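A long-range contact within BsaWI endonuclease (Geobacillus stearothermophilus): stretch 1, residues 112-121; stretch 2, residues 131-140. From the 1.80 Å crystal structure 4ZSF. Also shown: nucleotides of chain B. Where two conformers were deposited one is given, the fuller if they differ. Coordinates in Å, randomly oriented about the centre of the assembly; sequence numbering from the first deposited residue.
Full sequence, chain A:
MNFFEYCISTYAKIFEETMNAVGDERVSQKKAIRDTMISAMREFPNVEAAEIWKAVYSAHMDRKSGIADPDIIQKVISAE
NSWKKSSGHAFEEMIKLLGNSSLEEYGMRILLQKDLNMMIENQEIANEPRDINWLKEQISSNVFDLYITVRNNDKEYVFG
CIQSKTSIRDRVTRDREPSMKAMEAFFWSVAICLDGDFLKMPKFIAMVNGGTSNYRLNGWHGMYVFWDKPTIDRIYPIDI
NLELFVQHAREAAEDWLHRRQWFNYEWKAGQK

Stretch 1 112-121: LQKDLNMMIE
Stretch 2, residues 131-140: DINWLKEQIS

Two helices of BsaWI endonuclease, residues 113-121 and 131-140 of one chain, pack in a roughly antiparallel sense: their N-to-C directions differ by 139° (signed crossing angle -139°), and their axes come within 10.4 Å. The second helix begins earlier in the chain than Asp131. Register is set by two close pairs, Gln113 CA to Ile139 CA at 6.5 Å and Ile120 CA to Ile132 CA at 7.5 Å, so the start of stretch 1 lies beside the end of stretch 2. Regular i to i+4 backbone hydrogen bonds hold each helix, with helical phi/psi near -60/-45.

Leu112, extended (phi/psi -68/156; chi1 m, chi2 t), is the N-cap residue and lies out of reach of stretch 2. Leu112 N donates to Asp115 OD2 (2.8 Å), while Leu112 O accepts from Leu116 N (3.0 Å), tying the first turn together. Gln113 points toward the partner helix with chi1 t, chi2 t and chi3 -64°. Its aliphatic part covers the side chain of Ile139 (Gln113 CG to Ile139 CG1, 4.0 Å). Gln113 NE2 lies 3.5 Å from Ile139 O, but this approach is not a hydrogen bond; the amide nitrogen is satisfied by a residue just outside the stretches. Lys114 (chi1 p, chi2 t, chi3 t, chi4 m) points away from the contact, and its CD lies 3.2 Å from OP1 of nucleotide DA13 in chain B. Asp115 (chi1 m) also takes no part in the packing.

Leu116 (chi1 t, chi2 p) is buried and directed toward stretch 2, where its CG lies 3.9 Å from Ile139 CD1 and its CD2 4.3 Å from Leu135 CD2. Leu135 itself is m, t. Asn117 (chi1 t, chi2 60°) points sideways relative to stretch 2: Asn117 N is 3.9 Å from Ile139 CD1, and Asn117 OD1 is 3.9 Å from Ile139 CG2. Together, Gln113, Leu116, Asn117 and Ile120 form the hole that receives Ile139 (chi1 m, chi2 t), the residue with the largest area covered across the contact.

Met118, modelled only to CB, and Met119 (m, t, p) are out of reach. One turn beyond Leu116, Ile120 (chi1 m, chi2 t) supplies the reciprocal knob, seated among Ile132, Leu135, Lys136 and Ile139. Ile120 CG2 is 3.8 Å from Ile132 CG2 and 4.1 Å from Lys136 CG; Ile120 CD1 is 4.2 Å from Leu135 CB and 4.0 Å from Ile139 CD1. The two knobs therefore touch each other as well as their holes. Ile132 (m, m) starts sideways, but its end comes nearer; Lys136 (m, t) is modelled to CD. Glu121 (m, t) points away.

No hydrogen bond crosses between the modelled atoms. The contact, burying 400 Å² over both sides, rests on van der Waals packing, chiefly of isoleucine and leucine side chains.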

# COMPACT_ATOMS: atom_id res chain seq x y z
N LEU A 112 -22.96 4.53 -0.83
CA LEU A 112 -21.53 4.37 -0.44
C LEU A 112 -21.38 3.21 0.51
O LEU A 112 -22.33 2.79 1.16
CB LEU A 112 -20.97 5.63 0.24
CG LEU A 112 -21.17 6.90 -0.59
CD1 LEU A 112 -20.97 8.16 0.32
CD2 LEU A 112 -20.11 6.91 -1.72
N GLN A 113 -20.20 2.63 0.57
CA GLN A 113 -19.97 1.58 1.58
C GLN A 113 -20.40 2.06 2.97
O GLN A 113 -21.09 1.32 3.71
CB GLN A 113 -18.51 1.14 1.58
CG GLN A 113 -18.18 0.20 2.69
CD GLN A 113 -16.69 -0.13 2.74
OE1 GLN A 113 -16.16 -0.74 1.81
NE2 GLN A 113 -16.01 0.30 3.81
N LYS A 114 -20.05 3.30 3.37
CA LYS A 114 -20.46 3.70 4.72
C LYS A 114 -22.01 3.85 4.84
O LYS A 114 -22.56 3.69 5.92
CB LYS A 114 -19.78 5.00 5.16
CG LYS A 114 -20.27 6.20 4.43
CD LYS A 114 -19.86 7.47 5.15
CE LYS A 114 -19.78 8.63 4.19
NZ LYS A 114 -18.52 8.60 3.36
N ASP A 115 -22.69 4.18 3.74
CA ASP A 115 -24.18 4.22 3.74
C ASP A 115 -24.73 2.81 4.03
O ASP A 115 -25.61 2.62 4.87
CB ASP A 115 -24.76 4.69 2.39
CG ASP A 115 -24.37 6.09 2.00
OD1 ASP A 115 -24.21 6.95 2.93
OD2 ASP A 115 -24.28 6.36 0.77
N LEU A 116 -24.25 1.84 3.27
CA LEU A 116 -24.70 0.48 3.49
C LEU A 116 -24.36 0.02 4.91
O LEU A 116 -25.17 -0.62 5.57
CB LEU A 116 -24.07 -0.47 2.47
CG LEU A 116 -24.56 -1.91 2.63
CD1 LEU A 116 -26.14 -2.00 2.59
CD2 LEU A 116 -23.92 -2.81 1.51
N ASN A 117 -23.18 0.37 5.41
CA ASN A 117 -22.83 -0.03 6.80
C ASN A 117 -23.88 0.49 7.82
O ASN A 117 -24.38 -0.27 8.65
CB ASN A 117 -21.42 0.50 7.16
CG ASN A 117 -20.98 0.09 8.56
OD1 ASN A 117 -20.88 -1.08 8.86
ND2 ASN A 117 -20.72 1.06 9.40
N MET A 118 -24.21 1.77 7.74
CA MET A 118 -25.24 2.38 8.60
C MET A 118 -26.65 1.76 8.42
O MET A 118 -27.39 1.52 9.37
CB MET A 118 -25.31 3.90 8.35
N MET A 119 -27.01 1.46 7.18
CA MET A 119 -28.32 0.92 6.94
C MET A 119 -28.45 -0.52 7.49
O MET A 119 -29.50 -0.92 8.04
CB MET A 119 -28.64 0.96 5.42
CG MET A 119 -28.96 2.35 5.00
SD MET A 119 -29.06 2.56 3.20
CE MET A 119 -30.60 1.74 2.89
N ILE A 120 -27.37 -1.30 7.35
CA ILE A 120 -27.35 -2.64 7.93
C ILE A 120 -27.45 -2.57 9.45
O ILE A 120 -28.28 -3.27 10.08
CB ILE A 120 -26.11 -3.42 7.53
CG1 ILE A 120 -26.23 -3.85 6.06
CG2 ILE A 120 -25.99 -4.67 8.38
CD1 ILE A 120 -25.00 -4.55 5.54
N GLU A 121 -26.63 -1.70 10.05
CA GLU A 121 -26.72 -1.46 11.49
C GLU A 121 -28.13 -0.98 11.91
O GLU A 121 -28.64 -1.39 12.96
CB GLU A 121 -25.64 -0.44 11.90
CG GLU A 121 -24.23 -1.04 11.77
CD GLU A 121 -23.10 -0.11 12.24
OE1 GLU A 121 -23.36 1.05 12.64
OE2 GLU A 121 -21.93 -0.57 12.20
N ASP A 131 -26.96 -13.18 3.14
CA ASP A 131 -26.45 -12.02 2.40
C ASP A 131 -25.92 -10.91 3.32
O ASP A 131 -24.89 -10.30 3.04
CB ASP A 131 -27.54 -11.37 1.54
CG ASP A 131 -27.83 -12.09 0.25
OD1 ASP A 131 -27.05 -12.98 -0.19
OD2 ASP A 131 -28.86 -11.67 -0.37
N ILE A 132 -26.68 -10.61 4.37
CA ILE A 132 -26.28 -9.53 5.29
C ILE A 132 -24.90 -9.84 5.84
O ILE A 132 -24.03 -8.98 5.89
CB ILE A 132 -27.25 -9.39 6.48
CG1 ILE A 132 -28.66 -9.02 6.00
CG2 ILE A 132 -26.76 -8.31 7.47
CD1 ILE A 132 -28.73 -7.75 5.21
N ASN A 133 -24.69 -11.08 6.26
CA ASN A 133 -23.41 -11.49 6.81
C ASN A 133 -22.28 -11.37 5.81
O ASN A 133 -21.17 -10.89 6.14
CB ASN A 133 -23.51 -12.92 7.31
CG ASN A 133 -24.30 -12.97 8.59
OD1 ASN A 133 -24.45 -11.96 9.26
ND2 ASN A 133 -24.87 -14.13 8.91
N TRP A 134 -22.56 -11.77 4.59
CA TRP A 134 -21.58 -11.67 3.52
C TRP A 134 -21.25 -10.20 3.20
O TRP A 134 -20.09 -9.83 3.03
CB TRP A 134 -22.11 -12.38 2.27
CG TRP A 134 -21.11 -12.37 1.14
CD1 TRP A 134 -20.06 -13.24 0.97
CD2 TRP A 134 -21.03 -11.42 0.07
NE1 TRP A 134 -19.38 -12.92 -0.18
CE2 TRP A 134 -19.93 -11.80 -0.74
CE3 TRP A 134 -21.80 -10.30 -0.30
CZ2 TRP A 134 -19.58 -11.09 -1.91
CZ3 TRP A 134 -21.44 -9.59 -1.46
CH2 TRP A 134 -20.34 -10.00 -2.24
N LEU A 135 -22.27 -9.36 3.15
CA LEU A 135 -22.03 -7.94 2.92
C LEU A 135 -21.23 -7.34 4.05
O LEU A 135 -20.40 -6.48 3.84
CB LEU A 135 -23.35 -7.19 2.76
CG LEU A 135 -24.09 -7.55 1.46
CD1 LEU A 135 -25.53 -7.11 1.66
CD2 LEU A 135 -23.43 -6.88 0.20
N LYS A 136 -21.53 -7.72 5.29
CA LYS A 136 -20.75 -7.17 6.40
C LYS A 136 -19.26 -7.51 6.25
O LYS A 136 -18.42 -6.66 6.58
CB LYS A 136 -21.31 -7.68 7.75
CG LYS A 136 -22.57 -6.93 8.21
CD LYS A 136 -23.21 -7.63 9.47
N GLU A 137 -18.95 -8.71 5.74
CA GLU A 137 -17.55 -9.13 5.47
C GLU A 137 -16.95 -8.29 4.36
O GLU A 137 -15.77 -7.97 4.42
CB GLU A 137 -17.41 -10.64 5.06
CG GLU A 137 -17.46 -11.64 6.22
N GLN A 138 -17.74 -7.98 3.32
CA GLN A 138 -17.16 -7.16 2.22
C GLN A 138 -16.86 -5.74 2.72
O GLN A 138 -15.87 -5.12 2.34
CB GLN A 138 -18.10 -7.10 1.03
CG GLN A 138 -18.59 -8.45 0.58
CD GLN A 138 -17.44 -9.43 0.40
OE1 GLN A 138 -16.49 -9.17 -0.35
NE2 GLN A 138 -17.48 -10.54 1.15
N ILE A 139 -17.75 -5.21 3.56
CA ILE A 139 -17.59 -3.86 4.13
C ILE A 139 -16.34 -3.88 5.02
O ILE A 139 -15.52 -2.96 4.99
CB ILE A 139 -18.85 -3.46 4.96
CG1 ILE A 139 -20.02 -3.16 4.00
CG2 ILE A 139 -18.54 -2.28 5.92
CD1 ILE A 139 -21.43 -3.05 4.68
N SER A 140 -16.21 -4.93 5.82
CA SER A 140 -15.06 -5.05 6.70
C SER A 140 -13.73 -4.95 5.93
O SER A 140 -12.77 -4.31 6.39
CB SER A 140 -15.10 -6.38 7.48
OG SER A 140 -14.02 -6.42 8.39
P DA B 13 -16.74 9.87 7.59
OP1 DA B 13 -17.69 9.22 6.67
OP2 DA B 13 -16.87 11.31 7.94
O5' DA B 13 -16.77 9.04 8.94
C5' DA B 13 -16.22 7.74 9.00
C4' DA B 13 -15.86 7.41 10.43
O4' DA B 13 -14.51 7.89 10.71
C3' DA B 13 -16.77 8.08 11.50
O3' DA B 13 -17.00 7.21 12.55
C2' DA B 13 -15.91 9.24 11.99
C1' DA B 13 -14.54 8.58 11.93
N9 DA B 13 -13.45 9.53 12.04
C8 DA B 13 -13.50 10.86 11.75
N7 DA B 13 -12.38 11.51 12.03
C5 DA B 13 -11.59 10.53 12.61
C6 DA B 13 -10.31 10.57 13.13
N6 DA B 13 -9.58 11.69 13.16
N1 DA B 13 -9.80 9.42 13.65
C2 DA B 13 -10.54 8.30 13.58
N3 DA B 13 -11.78 8.15 13.12
C4 DA B 13 -12.24 9.31 12.63